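Local coordinates for protein putative phophotriesterase (Proteus mirabilis, PDB 3RHG) that probably hydrolyses ester bonds, as a member of the phosphotriesterase family, at a site holding two divalent metal ions, here zinc, at residues A[196-201]-A[208-213]; A[231-234]-A[238-241]; A[250-255]-A[271-276]; A[259-264]-A[294-299]; A[289-294]-A[314-319]. All blocks are in the same frame, centred on the assembly; numbering follows the deposited sequence. Where two conformers were deposited one is given.

Interactions 1, 3 and 5 repeat one theme of the beta/alpha barrel: a strand of the eight-stranded parallel sheet is covered by the helix that follows it. Interaction 2 packs a barrel loop on its own helix, and interaction 4 joins two loops beyond the strand ends. Along the chain, 1, 2 and 3 come in series, whereas 4 alternates its segments with those of 3 and 5 and shares Asp-294 with 5. Interactions 3 and 5 have centres only 8 Å apart and use neighbouring strands; 1 and 5 are 22 Å apart. Helix contacts thus build the outer layer, while the adjoining strand ends and loops supply zinc ligands and the benzoate pocket.

Interaction 1: A[196-201]-A[208-213]; sequences MNIHMP and DEVLDI. With ZN (zinc ion), chain C.
Val-210 meets Met-200 and Ile-198 through apolar contacts alone, and no hydrogen bond links the two segments. Val-210 is the centre of the contact, and the thioether of Met-200 is its closer partner. The methionine is bent at chi2 and chi3 (-66° and -71°), which lays SD 3.8 Å and CE 3.9 Å from Val-210 CG2, the two side chains sliding past each other in opposite directions. The other branch of Val-210 turns to the strand: CG1 lies 4.3 Å from Ile-198 CG2, a looser contact. One valine on the helix serves one residue of the strand and one just beyond its end.

Metal binding belongs to the residue between them. His-199 takes no part in the helix contact, and its ND1 binds a zinc ion at 2.0 Å, with Glu-166 and His-229 as further ligands. The alternation of a strand is what places Ile-198 outside the barrel and His-199 inside it.

Asp-208, whose side chain starts away from the strand, forms salt bridges with Lys-242 and Arg-246. Strand 195-199 and helix 207-217 open a beta-alpha-beta unit that ends in strand 225-227; helix 175-188 packs on Ile-198 from one neighbouring unit, and helix 237-245 touches Leu-211 from the next.

Interaction 2: A[231-234]-A[238-241]; sequences DPSG and DYQC
The phenol ring of Tyr-239 turns an edge to Ser-233, whose OG lies near the ring plane, 3.6 Å from CE2; Ser-233 CB lies off the plane, 3.8 Å from CD2. Neither polar end depends on this meeting, since Ser-233 OG is hydrogen-bonded to the carbonyl of Ser-230 and Tyr-239 OH to the backbone N of Gly-207. The second flat group is the amide of Gln-240, whose nearly straight chain beyond CG (chi2 -157°) spans the gap from helix to loop. Its NE2 comes to 3.0 Å from Ser-233 OG, and its CD stands 3.4 Å from Ser-233 O.

In the beta/alpha barrel this is a loop folding back on the helix it leads into: 231-234 follows strand 225-227 and the zinc ligand His-229, and 238-241 is part of helix 237-245. The loop bends in a beta turn, closed by the bond from Gly-234 N to Asp-231 O at 3.0 Å. At the last residue of the turn, one water donates to both Gly-234 O and Gln-240 OE1, each at 2.8 Å, and so ties the amide oxygen to the loop backbone. Gln-240 also packs on Leu-250 and Phe-252 of strand 249-252.

Interaction 3: A[250-255]-A[271-276]; sequences LEFDMI and MDTVEA. With BEZ (benzoic acid), chain D.
Phe-252, whose ring packs on Thr-273 and Ala-276, has its backbone held at both polar atoms by strand 289-291 and the residue that follows it: its N bonds to Val-290 O and its O to Ser-292 N. With the main chain fixed, the side chain leans out to the helix. CG stands anti to the carbonyl carbon (chi1 -69°), and CD1 comes within 3.8 Å of Thr-273 CG2. The ring approaches this methyl obliquely, as it does Ala-276 CB, 4.2 Å from CE1. Thr-273 and Phe-252 run past each other in opposite directions.

The same threonine methyl has a second partner, Ile-255 CG1 at 4.0 Å. Thr-273 CG2 is thus held between an aromatic residue of the strand and an aliphatic one just after it, by apolar contacts only.

Just past the strand, two residues turn to the active site. Asp-253 OD1 accepts a hydrogen bond from ND1 of the zinc ligand His-229, a second-shell contact that probably helps to fix the rotation of the imidazole. Met-254 bends at chi3 and brings CE to 3.8 Å from C4 of the bound benzoic acid. Strand 249-252, helix 270-282 and strand 289-291 form a beta-alpha-beta unit, characteristic of the beta/alpha barrel of metal-dependent hydrolases.

Interaction 4: A[259-264]-A[294-299]; sequences ISFPKE and DVFLKQ. With ZN (zinc ion), chain B; BEZ (benzoic acid), chain D.
Ile-259, Gln-299 and Phe-261 bury the most surface here. Ile-259 sends its CG1 branch toward the other loop, where CD1 meets Gln-299 NE2 at 3.4 Å and Leu-297 CD1 at 3.8 Å. Gln-299 comes from the opposite direction, its extended chain (chi2 -171°) laying the amide end against the isoleucine. The amide is satisfied elsewhere: OE1 accepts a hydrogen bond from Asn-68, and NE2 donates to the carbonyl of Leu-58.

Phe-261 is covered on opposite faces. Over one lies the benzoic acid, its C5 being 3.6 Å from Phe-261 CZ; over the other, displaced toward the rim, sits Ile-259 CG2. Phe-296 presents its edge to Phe-261, with CZ 4.4 Å from CE1, while Leu-297 CG stands 3.6 Å above the centre of the Phe-296 ring. Both phenylalanines thus wall the ligand pocket, Phe-296 CE2 reaching to 3.7 Å from benzoic acid C5.

Asp-294 links this pocket to one of the two metals: OD1 binds a zinc ion also held by His-23, His-25 and Glu-166, and OD2 comes to 3.4 Å from benzoic acid C3. The two loops follow strands 249-252 and 289-291, with helix 66-69 packed on Leu-297 and Met-271 of the second subunit touching Ser-260.

Interaction 5: A[289-294]-A[314-319]; sequences IVLSHD and NVFLSL. With ZN (zinc ion), chain B.
Leu-291 and Phe-316 cross at about a right angle, the leucine arriving with its CD1 methyl 3.8 Å from both CD2 and CE2 of the ring. The approach is oblique to the ring plane, and the second methyl, CD2, adds a longer contact of 4.1 Å to CE2. Phe-316 gets there with its CG anti to the backbone N (chi1 -170°), which swings the ring from the helix onto the strand. Leu-317, the next residue, contributes a branch end: its CD2 is 4.1 Å from Leu-291 CD1.

Strand 289-291 is the eighth of the beta/alpha barrel, and helix 311-322 lies on its outer side. Just beyond the strand, the chain runs on to the zinc ligand Asp-294. His-293, between strand and metal ligand, is hydrogen-bonded through NE2 to the backbone N of Val-312, near the start of the helix. Val-274 of helix 270-282 also packs on Phe-316, whereas Asn-314 and Ser-318 contact Phe-41 of the second subunit.

Interaction 1: A[196-201]-A[208-213]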
# COMPACT_ATOMS: atom_id res chain seq x y z
N MET A 196 -0.89 -6.86 -29.81
CA MET A 196 -1.46 -7.99 -29.09
C MET A 196 -0.93 -7.94 -27.67
O MET A 196 0.29 -7.94 -27.47
CB MET A 196 -1.04 -9.31 -29.74
CG MET A 196 -1.72 -10.51 -29.10
SD MET A 196 -0.90 -12.07 -29.59
CE MET A 196 -0.75 -11.90 -31.35
N ASN A 197 -1.84 -7.88 -26.70
CA ASN A 197 -1.52 -7.78 -25.29
C ASN A 197 -1.83 -9.12 -24.64
O ASN A 197 -2.97 -9.59 -24.74
CB ASN A 197 -2.36 -6.67 -24.68
CG ASN A 197 -2.02 -6.36 -23.24
OD1 ASN A 197 -2.93 -6.28 -22.43
ND2 ASN A 197 -0.73 -6.10 -22.92
N ILE A 198 -0.81 -9.74 -24.04
CA ILE A 198 -0.99 -11.07 -23.45
C ILE A 198 -1.14 -10.95 -21.94
O ILE A 198 -0.25 -10.48 -21.26
CB ILE A 198 0.22 -12.01 -23.74
CG1 ILE A 198 0.61 -11.97 -25.24
CG2 ILE A 198 -0.06 -13.45 -23.28
CD1 ILE A 198 -0.47 -12.38 -26.14
N HIS A 199 -2.26 -11.44 -21.41
CA HIS A 199 -2.39 -11.60 -19.98
C HIS A 199 -1.44 -12.72 -19.57
O HIS A 199 -1.65 -13.89 -19.93
CB HIS A 199 -3.83 -12.00 -19.61
CG HIS A 199 -3.95 -12.52 -18.21
ND1 HIS A 199 -4.30 -11.72 -17.14
CD2 HIS A 199 -3.77 -13.77 -17.70
CE1 HIS A 199 -4.32 -12.45 -16.03
NE2 HIS A 199 -4.00 -13.69 -16.35
N MET A 200 -0.38 -12.37 -18.86
CA MET A 200 0.56 -13.37 -18.35
C MET A 200 0.23 -13.67 -16.91
O MET A 200 -0.27 -12.82 -16.18
CB MET A 200 2.00 -12.85 -18.41
CG MET A 200 2.46 -12.62 -19.84
SD MET A 200 2.59 -14.14 -20.82
CE MET A 200 4.05 -14.84 -20.04
N PRO A 201 0.56 -14.90 -16.48
CA PRO A 201 0.48 -15.21 -15.04
C PRO A 201 1.71 -14.60 -14.39
O PRO A 201 2.80 -15.15 -14.47
CB PRO A 201 0.50 -16.74 -15.03
CG PRO A 201 1.25 -17.13 -16.30
CD PRO A 201 0.95 -16.05 -17.32
N ASP A 208 9.02 -17.38 -21.95
CA ASP A 208 9.70 -18.06 -23.06
C ASP A 208 8.73 -18.99 -23.81
O ASP A 208 8.74 -19.05 -25.04
CB ASP A 208 10.90 -18.87 -22.59
CG ASP A 208 12.22 -18.13 -22.74
OD1 ASP A 208 12.39 -17.33 -23.71
OD2 ASP A 208 13.10 -18.37 -21.89
N GLU A 209 7.89 -19.72 -23.08
CA GLU A 209 7.00 -20.64 -23.81
C GLU A 209 5.90 -19.90 -24.58
O GLU A 209 5.52 -20.31 -25.69
CB GLU A 209 6.45 -21.74 -22.92
CG GLU A 209 5.34 -21.31 -22.11
CD GLU A 209 4.74 -22.45 -21.29
OE1 GLU A 209 4.33 -23.51 -21.84
OE2 GLU A 209 4.67 -22.26 -20.08
N VAL A 210 5.43 -18.77 -24.04
CA VAL A 210 4.45 -17.97 -24.77
C VAL A 210 5.10 -17.40 -26.04
O VAL A 210 4.50 -17.43 -27.12
CB VAL A 210 3.92 -16.83 -23.88
CG1 VAL A 210 3.24 -15.74 -24.71
CG2 VAL A 210 3.00 -17.41 -22.78
N LEU A 211 6.33 -16.90 -25.92
CA LEU A 211 7.02 -16.36 -27.09
C LEU A 211 7.47 -17.44 -28.07
O LEU A 211 7.55 -17.20 -29.28
CB LEU A 211 8.19 -15.44 -26.68
CG LEU A 211 7.72 -14.21 -25.89
CD1 LEU A 211 8.90 -13.30 -25.62
CD2 LEU A 211 6.62 -13.47 -26.66
N ASP A 212 7.72 -18.65 -27.58
CA ASP A 212 8.02 -19.73 -28.52
C ASP A 212 6.81 -19.96 -29.44
O ASP A 212 6.98 -20.26 -30.61
CB ASP A 212 8.40 -21.03 -27.82
CG ASP A 212 9.77 -20.99 -27.20
OD1 ASP A 212 10.55 -20.04 -27.46
OD2 ASP A 212 10.10 -21.91 -26.44
N ILE A 213 5.60 -19.83 -28.90
CA ILE A 213 4.42 -19.94 -29.75
C ILE A 213 4.25 -18.71 -30.66
O ILE A 213 4.13 -18.86 -31.87
CB ILE A 213 3.13 -20.22 -28.92
CG1 ILE A 213 3.21 -21.62 -28.26
CG2 ILE A 213 1.88 -20.05 -29.79
CD1 ILE A 213 2.18 -21.81 -27.14
ZN ZN C . -4.72 -9.74 -17.09

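Interaction 2: A[231-234]-A[238-241]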
# COMPACT_ATOMS: atom_id res chain seq x y z
N ASP A 231 4.94 -6.78 -13.90
CA ASP A 231 5.37 -6.15 -12.64
C ASP A 231 5.91 -7.16 -11.61
O ASP A 231 6.95 -6.92 -11.00
CB ASP A 231 4.24 -5.31 -12.00
CG ASP A 231 3.45 -4.48 -13.02
OD1 ASP A 231 3.31 -3.27 -12.78
OD2 ASP A 231 2.98 -5.04 -14.04
N PRO A 232 5.21 -8.30 -11.40
CA PRO A 232 5.69 -9.17 -10.32
C PRO A 232 6.98 -9.91 -10.64
O PRO A 232 7.52 -10.59 -9.76
CB PRO A 232 4.53 -10.17 -10.12
CG PRO A 232 3.31 -9.47 -10.71
CD PRO A 232 3.90 -8.75 -11.92
N SER A 233 7.48 -9.80 -11.89
CA SER A 233 8.79 -10.36 -12.21
C SER A 233 9.88 -9.29 -12.24
O SER A 233 10.99 -9.53 -12.71
CB SER A 233 8.77 -11.19 -13.49
OG SER A 233 8.38 -10.42 -14.62
N GLY A 234 9.57 -8.12 -11.68
CA GLY A 234 10.50 -6.97 -11.80
C GLY A 234 11.84 -7.20 -11.09
O GLY A 234 12.86 -6.59 -11.48
N ASP A 238 17.12 -11.13 -14.93
CA ASP A 238 17.58 -12.03 -15.99
C ASP A 238 16.41 -12.44 -16.89
O ASP A 238 16.52 -12.43 -18.13
CB ASP A 238 18.27 -13.29 -15.43
CG ASP A 238 19.62 -13.00 -14.78
OD1 ASP A 238 20.14 -11.88 -14.93
OD2 ASP A 238 20.19 -13.92 -14.13
N TYR A 239 15.30 -12.82 -16.27
CA TYR A 239 14.10 -13.19 -17.03
C TYR A 239 13.60 -12.01 -17.88
O TYR A 239 13.30 -12.16 -19.07
CB TYR A 239 13.00 -13.56 -16.06
CG TYR A 239 11.61 -13.72 -16.66
CD1 TYR A 239 11.30 -14.84 -17.45
CD2 TYR A 239 10.61 -12.80 -16.40
CE1 TYR A 239 10.01 -15.02 -17.96
CE2 TYR A 239 9.32 -12.97 -16.92
CZ TYR A 239 9.03 -14.09 -17.69
OH TYR A 239 7.74 -14.30 -18.18
N GLN A 240 13.48 -10.84 -17.27
CA GLN A 240 12.92 -9.71 -17.99
C GLN A 240 13.80 -9.30 -19.17
O GLN A 240 13.30 -9.07 -20.26
CB GLN A 240 12.62 -8.54 -17.06
CG GLN A 240 11.53 -8.86 -16.03
CD GLN A 240 10.82 -7.62 -15.50
OE1 GLN A 240 11.42 -6.56 -15.36
NE2 GLN A 240 9.53 -7.75 -15.20
N CYS A 241 15.11 -9.24 -18.97
CA CYS A 241 16.01 -8.94 -20.10
C CYS A 241 15.96 -10.03 -21.19
O CYS A 241 16.10 -9.73 -22.38
CB CYS A 241 17.44 -8.71 -19.61
SG CYS A 241 17.59 -7.22 -18.63
O HOH W 1 13.85 -6.43 -14.05

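Interaction 3: A[250-255]-A[271-276]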
# COMPACT_ATOMS: atom_id res chain seq x y z
N LEU A 250 7.65 -5.12 -22.57
CA LEU A 250 7.23 -5.50 -21.24
C LEU A 250 6.31 -4.42 -20.71
O LEU A 250 6.66 -3.25 -20.70
CB LEU A 250 8.41 -5.70 -20.27
CG LEU A 250 9.30 -6.91 -20.59
CD1 LEU A 250 10.32 -7.11 -19.44
CD2 LEU A 250 8.48 -8.18 -20.79
N GLU A 251 5.12 -4.82 -20.26
CA GLU A 251 4.16 -3.87 -19.74
C GLU A 251 4.04 -4.02 -18.23
O GLU A 251 3.74 -5.11 -17.71
CB GLU A 251 2.80 -4.12 -20.39
CG GLU A 251 1.67 -3.25 -19.86
CD GLU A 251 0.41 -3.51 -20.65
OE1 GLU A 251 -0.42 -4.38 -20.27
OE2 GLU A 251 0.27 -2.87 -21.71
N PHE A 252 4.32 -2.92 -17.52
CA PHE A 252 4.17 -2.82 -16.09
C PHE A 252 2.85 -2.13 -15.90
O PHE A 252 2.77 -0.90 -15.91
CB PHE A 252 5.34 -2.03 -15.47
CG PHE A 252 6.65 -2.76 -15.52
CD1 PHE A 252 7.15 -3.40 -14.38
CD2 PHE A 252 7.38 -2.83 -16.70
CE1 PHE A 252 8.37 -4.10 -14.43
CE2 PHE A 252 8.60 -3.51 -16.77
CZ PHE A 252 9.11 -4.14 -15.63
N ASP A 253 1.80 -2.93 -15.79
CA ASP A 253 0.45 -2.38 -15.79
C ASP A 253 -0.23 -2.51 -14.42
O ASP A 253 -1.45 -2.35 -14.32
CB ASP A 253 -0.39 -3.08 -16.87
CG ASP A 253 -0.25 -4.58 -16.84
OD1 ASP A 253 -0.15 -5.11 -15.73
OD2 ASP A 253 -0.18 -5.22 -17.91
N MET A 254 0.54 -2.75 -13.36
CA MET A 254 -0.04 -2.91 -12.01
C MET A 254 0.45 -1.79 -11.12
O MET A 254 0.53 -1.93 -9.90
CB MET A 254 0.30 -4.28 -11.43
CG MET A 254 -0.22 -5.40 -12.32
SD MET A 254 0.52 -7.02 -11.98
CE MET A 254 -0.10 -7.37 -10.35
N ILE A 255 0.80 -0.66 -11.74
CA ILE A 255 1.43 0.40 -10.97
C ILE A 255 0.41 1.07 -10.09
O ILE A 255 -0.59 1.61 -10.58
CB ILE A 255 2.13 1.41 -11.92
CG1 ILE A 255 3.30 0.70 -12.62
CG2 ILE A 255 2.65 2.66 -11.14
CD1 ILE A 255 3.95 1.53 -13.71
N MET A 271 7.35 1.52 -5.21
CA MET A 271 8.80 1.70 -5.17
C MET A 271 9.56 0.51 -5.75
O MET A 271 10.60 0.69 -6.37
CB MET A 271 9.31 2.02 -3.75
CG MET A 271 8.87 3.38 -3.22
SD MET A 271 9.19 4.76 -4.34
CE MET A 271 10.97 4.82 -4.35
N ASP A 272 9.04 -0.71 -5.56
CA ASP A 272 9.65 -1.90 -6.19
C ASP A 272 9.68 -1.69 -7.70
O ASP A 272 10.66 -2.01 -8.37
CB ASP A 272 8.82 -3.19 -5.95
CG ASP A 272 8.91 -3.75 -4.54
OD1 ASP A 272 9.94 -3.53 -3.84
OD2 ASP A 272 7.93 -4.46 -4.14
N THR A 273 8.57 -1.22 -8.24
CA THR A 273 8.45 -1.10 -9.70
C THR A 273 9.24 0.10 -10.23
O THR A 273 9.79 0.05 -11.32
CB THR A 273 6.98 -1.07 -10.09
OG1 THR A 273 6.43 -2.35 -9.74
CG2 THR A 273 6.80 -0.86 -11.60
N VAL A 274 9.33 1.17 -9.43
CA VAL A 274 10.22 2.28 -9.77
C VAL A 274 11.64 1.75 -10.00
O VAL A 274 12.27 2.05 -11.00
CB VAL A 274 10.23 3.36 -8.67
CG1 VAL A 274 11.33 4.40 -8.91
CG2 VAL A 274 8.85 4.05 -8.58
N GLU A 275 12.12 0.91 -9.08
CA GLU A 275 13.47 0.37 -9.19
C GLU A 275 13.62 -0.60 -10.38
O GLU A 275 14.64 -0.58 -11.08
CB GLU A 275 13.88 -0.33 -7.89
CG GLU A 275 15.35 -0.76 -7.87
CD GLU A 275 16.33 0.40 -8.11
OE1 GLU A 275 16.09 1.54 -7.63
OE2 GLU A 275 17.36 0.16 -8.78
N ALA A 276 12.63 -1.45 -10.60
CA ALA A 276 12.68 -2.40 -11.71
C ALA A 276 12.73 -1.62 -13.05
O ALA A 276 13.56 -1.91 -13.90
CB ALA A 276 11.47 -3.33 -11.70
C BEZ D . -3.94 -11.97 -11.77
O1 BEZ D . -3.36 -12.62 -12.67
O2 BEZ D . -4.60 -12.57 -10.89
C1 BEZ D . -3.84 -10.48 -11.72
C2 BEZ D . -3.23 -9.76 -12.76
C3 BEZ D . -3.16 -8.37 -12.70
C4 BEZ D . -3.68 -7.70 -11.61
C5 BEZ D . -4.27 -8.41 -10.57
C6 BEZ D . -4.36 -9.80 -10.62

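Interaction 4: A[259-264]-A[294-299]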
# COMPACT_ATOMS: atom_id res chain seq x y z
N ILE A 259 -2.61 -4.12 -3.77
CA ILE A 259 -3.55 -5.14 -3.28
C ILE A 259 -2.78 -6.43 -3.08
O ILE A 259 -1.85 -6.75 -3.84
CB ILE A 259 -4.69 -5.39 -4.30
CG1 ILE A 259 -5.54 -4.13 -4.49
CG2 ILE A 259 -5.58 -6.55 -3.87
CD1 ILE A 259 -6.58 -4.25 -5.65
N SER A 260 -3.17 -7.17 -2.04
CA SER A 260 -2.65 -8.50 -1.81
C SER A 260 -3.77 -9.51 -2.06
O SER A 260 -4.88 -9.39 -1.52
CB SER A 260 -2.09 -8.62 -0.39
OG SER A 260 -1.11 -7.60 -0.13
N PHE A 261 -3.49 -10.51 -2.89
CA PHE A 261 -4.47 -11.52 -3.22
C PHE A 261 -4.25 -12.76 -2.36
O PHE A 261 -3.11 -13.15 -2.08
CB PHE A 261 -4.40 -11.80 -4.72
CG PHE A 261 -4.62 -10.58 -5.56
CD1 PHE A 261 -5.91 -10.18 -5.88
CD2 PHE A 261 -3.54 -9.80 -5.97
CE1 PHE A 261 -6.13 -9.03 -6.62
CE2 PHE A 261 -3.75 -8.64 -6.71
CZ PHE A 261 -5.03 -8.25 -7.04
N PRO A 262 -5.33 -13.37 -1.89
CA PRO A 262 -5.15 -14.51 -1.00
C PRO A 262 -4.37 -15.67 -1.64
O PRO A 262 -3.66 -16.39 -0.94
CB PRO A 262 -6.58 -14.93 -0.66
CG PRO A 262 -7.40 -13.67 -0.84
CD PRO A 262 -6.69 -12.79 -1.83
N LYS A 263 -4.50 -15.83 -2.96
CA LYS A 263 -3.70 -16.82 -3.68
C LYS A 263 -2.64 -16.17 -4.56
O LYS A 263 -1.57 -15.78 -4.09
CB LYS A 263 -4.58 -17.71 -4.56
CG LYS A 263 -5.53 -18.61 -3.80
CD LYS A 263 -6.90 -17.97 -3.67
CE LYS A 263 -7.98 -19.01 -3.48
NZ LYS A 263 -9.32 -18.39 -3.55
N GLU A 264 -2.95 -16.07 -5.85
CA GLU A 264 -1.99 -15.57 -6.84
C GLU A 264 -0.71 -15.07 -6.20
O GLU A 264 0.38 -15.58 -6.49
CB GLU A 264 -2.62 -14.48 -7.72
CG GLU A 264 -3.98 -14.01 -7.25
CD GLU A 264 -5.09 -14.97 -7.67
OE1 GLU A 264 -4.78 -15.92 -8.42
OE2 GLU A 264 -6.25 -14.76 -7.27
N ASP A 294 -3.99 -0.96 -14.77
CA ASP A 294 -4.90 -2.12 -14.74
C ASP A 294 -6.05 -1.93 -13.78
O ASP A 294 -6.41 -2.87 -13.06
CB ASP A 294 -4.15 -3.43 -14.44
CG ASP A 294 -4.95 -4.66 -14.83
OD1 ASP A 294 -5.83 -4.53 -15.73
OD2 ASP A 294 -4.74 -5.76 -14.23
N VAL A 295 -6.65 -0.74 -13.75
CA VAL A 295 -7.88 -0.55 -12.97
C VAL A 295 -8.87 -1.63 -13.41
O VAL A 295 -9.18 -1.75 -14.59
CB VAL A 295 -8.49 0.85 -13.17
CG1 VAL A 295 -9.90 0.93 -12.55
CG2 VAL A 295 -7.57 1.91 -12.55
N PHE A 296 -9.37 -2.43 -12.46
CA PHE A 296 -10.30 -3.49 -12.82
C PHE A 296 -11.26 -3.83 -11.69
O PHE A 296 -12.08 -4.73 -11.83
CB PHE A 296 -9.57 -4.74 -13.32
CG PHE A 296 -9.01 -5.65 -12.23
CD1 PHE A 296 -9.66 -6.84 -11.91
CD2 PHE A 296 -7.81 -5.33 -11.57
CE1 PHE A 296 -9.15 -7.70 -10.91
CE2 PHE A 296 -7.28 -6.18 -10.57
CZ PHE A 296 -7.94 -7.37 -10.25
N LEU A 297 -11.13 -3.09 -10.58
CA LEU A 297 -11.94 -3.25 -9.37
C LEU A 297 -12.37 -1.88 -8.90
O LEU A 297 -11.62 -0.91 -9.09
CB LEU A 297 -11.11 -3.91 -8.26
CG LEU A 297 -10.61 -5.34 -8.48
CD1 LEU A 297 -9.51 -5.72 -7.48
CD2 LEU A 297 -11.79 -6.38 -8.44
N LYS A 298 -13.54 -1.78 -8.29
CA LYS A 298 -14.00 -0.47 -7.85
C LYS A 298 -13.06 0.12 -6.80
O LYS A 298 -12.96 1.34 -6.67
CB LYS A 298 -15.45 -0.52 -7.34
CG LYS A 298 -16.48 -0.86 -8.42
CD LYS A 298 -17.89 -0.58 -7.92
CE LYS A 298 -18.92 -1.02 -8.93
NZ LYS A 298 -20.32 -0.75 -8.45
N GLN A 299 -12.40 -0.74 -6.02
CA GLN A 299 -11.53 -0.25 -4.96
C GLN A 299 -10.33 0.52 -5.53
O GLN A 299 -9.67 1.27 -4.80
CB GLN A 299 -11.02 -1.40 -4.09
CG GLN A 299 -9.92 -2.19 -4.75
CD GLN A 299 -9.60 -3.44 -3.94
OE1 GLN A 299 -10.28 -4.46 -4.05
NE2 GLN A 299 -8.57 -3.35 -3.10
ZN ZN B . -6.28 -6.18 -17.34
C BEZ D . -3.94 -11.97 -11.77
O1 BEZ D . -3.36 -12.62 -12.67
O2 BEZ D . -4.60 -12.57 -10.89
C1 BEZ D . -3.84 -10.48 -11.72
C2 BEZ D . -3.23 -9.76 -12.76
C3 BEZ D . -3.16 -8.37 -12.70
C4 BEZ D . -3.68 -7.70 -11.61
C5 BEZ D . -4.27 -8.41 -10.57
C6 BEZ D . -4.36 -9.80 -10.62

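Interaction 5: A[289-294]-A[314-319]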
# COMPACT_ATOMS: atom_id res chain seq x y z
N ILE A 289 9.38 -0.44 -22.99
CA ILE A 289 8.60 -0.52 -21.76
C ILE A 289 7.33 0.31 -21.88
O ILE A 289 7.37 1.42 -22.40
CB ILE A 289 9.41 0.03 -20.57
CG1 ILE A 289 10.64 -0.85 -20.32
CG2 ILE A 289 8.53 0.12 -19.31
CD1 ILE A 289 11.63 -0.24 -19.33
N VAL A 290 6.20 -0.24 -21.45
CA VAL A 290 4.98 0.57 -21.30
C VAL A 290 4.44 0.42 -19.87
O VAL A 290 4.78 -0.56 -19.18
CB VAL A 290 3.91 0.28 -22.37
CG1 VAL A 290 4.34 0.82 -23.73
CG2 VAL A 290 3.62 -1.24 -22.42
N LEU A 291 3.61 1.38 -19.46
CA LEU A 291 3.17 1.54 -18.06
C LEU A 291 1.68 1.74 -17.99
O LEU A 291 1.11 2.45 -18.81
CB LEU A 291 3.79 2.82 -17.49
CG LEU A 291 5.30 2.96 -17.60
CD1 LEU A 291 5.76 4.31 -17.05
CD2 LEU A 291 6.07 1.83 -16.91
N SER A 292 1.01 1.12 -17.02
CA SER A 292 -0.42 1.36 -16.86
C SER A 292 -0.84 0.96 -15.42
O SER A 292 0.03 0.56 -14.62
CB SER A 292 -1.22 0.60 -17.94
OG SER A 292 -2.22 1.42 -18.54
N HIS A 293 -2.13 1.09 -15.11
CA HIS A 293 -2.66 0.83 -13.76
C HIS A 293 -3.44 -0.49 -13.65
O HIS A 293 -3.60 -1.01 -12.55
CB HIS A 293 -3.67 1.93 -13.36
CG HIS A 293 -3.15 3.33 -13.49
ND1 HIS A 293 -3.26 4.05 -14.67
CD2 HIS A 293 -2.57 4.16 -12.59
CE1 HIS A 293 -2.75 5.26 -14.48
NE2 HIS A 293 -2.33 5.36 -13.23
N ASP A 294 -3.99 -0.96 -14.77
CA ASP A 294 -4.90 -2.12 -14.74
C ASP A 294 -6.05 -1.93 -13.78
O ASP A 294 -6.41 -2.87 -13.06
CB ASP A 294 -4.15 -3.43 -14.44
CG ASP A 294 -4.95 -4.66 -14.83
OD1 ASP A 294 -5.83 -4.53 -15.73
OD2 ASP A 294 -4.74 -5.76 -14.23
N ASN A 314 1.29 11.11 -13.09
CA ASN A 314 1.56 12.09 -12.09
C ASN A 314 2.57 11.68 -11.02
O ASN A 314 3.47 12.40 -10.76
CB ASN A 314 0.25 12.50 -11.44
CG ASN A 314 0.19 13.95 -11.10
OD1 ASN A 314 1.03 14.73 -11.50
ND2 ASN A 314 -0.79 14.31 -10.34
N VAL A 315 2.42 10.51 -10.42
CA VAL A 315 3.32 10.08 -9.37
C VAL A 315 4.44 9.17 -9.82
O VAL A 315 5.58 9.41 -9.52
CB VAL A 315 2.54 9.36 -8.27
CG1 VAL A 315 3.47 8.80 -7.24
CG2 VAL A 315 1.55 10.32 -7.67
N PHE A 316 4.12 8.15 -10.58
CA PHE A 316 5.18 7.22 -11.01
C PHE A 316 6.30 7.94 -11.81
O PHE A 316 7.49 7.70 -11.56
CB PHE A 316 4.61 6.05 -11.81
CG PHE A 316 5.61 4.96 -12.06
CD1 PHE A 316 5.90 4.04 -11.05
CD2 PHE A 316 6.24 4.84 -13.30
CE1 PHE A 316 6.83 3.02 -11.26
CE2 PHE A 316 7.18 3.81 -13.53
CZ PHE A 316 7.46 2.88 -12.49
N LEU A 317 5.92 8.81 -12.75
CA LEU A 317 6.94 9.53 -13.53
C LEU A 317 7.78 10.45 -12.65
O LEU A 317 8.98 10.63 -12.92
CB LEU A 317 6.31 10.30 -14.70
CG LEU A 317 5.60 9.42 -15.75
CD1 LEU A 317 5.17 10.25 -16.97
CD2 LEU A 317 6.47 8.26 -16.19
N SER A 318 7.18 11.04 -11.60
CA SER A 318 7.92 11.87 -10.63
C SER A 318 8.91 11.03 -9.84
O SER A 318 10.04 11.46 -9.56
CB SER A 318 6.98 12.57 -9.65
OG SER A 318 6.29 13.61 -10.29
N LEU A 319 8.46 9.85 -9.43
CA LEU A 319 9.33 8.94 -8.72
C LEU A 319 10.53 8.52 -9.58
O LEU A 319 11.65 8.41 -9.06
CB LEU A 319 8.55 7.72 -8.22
CG LEU A 319 7.52 8.02 -7.11
CD1 LEU A 319 6.77 6.72 -6.69
CD2 LEU A 319 8.18 8.71 -5.91
ZN ZN B . -6.28 -6.18 -17.34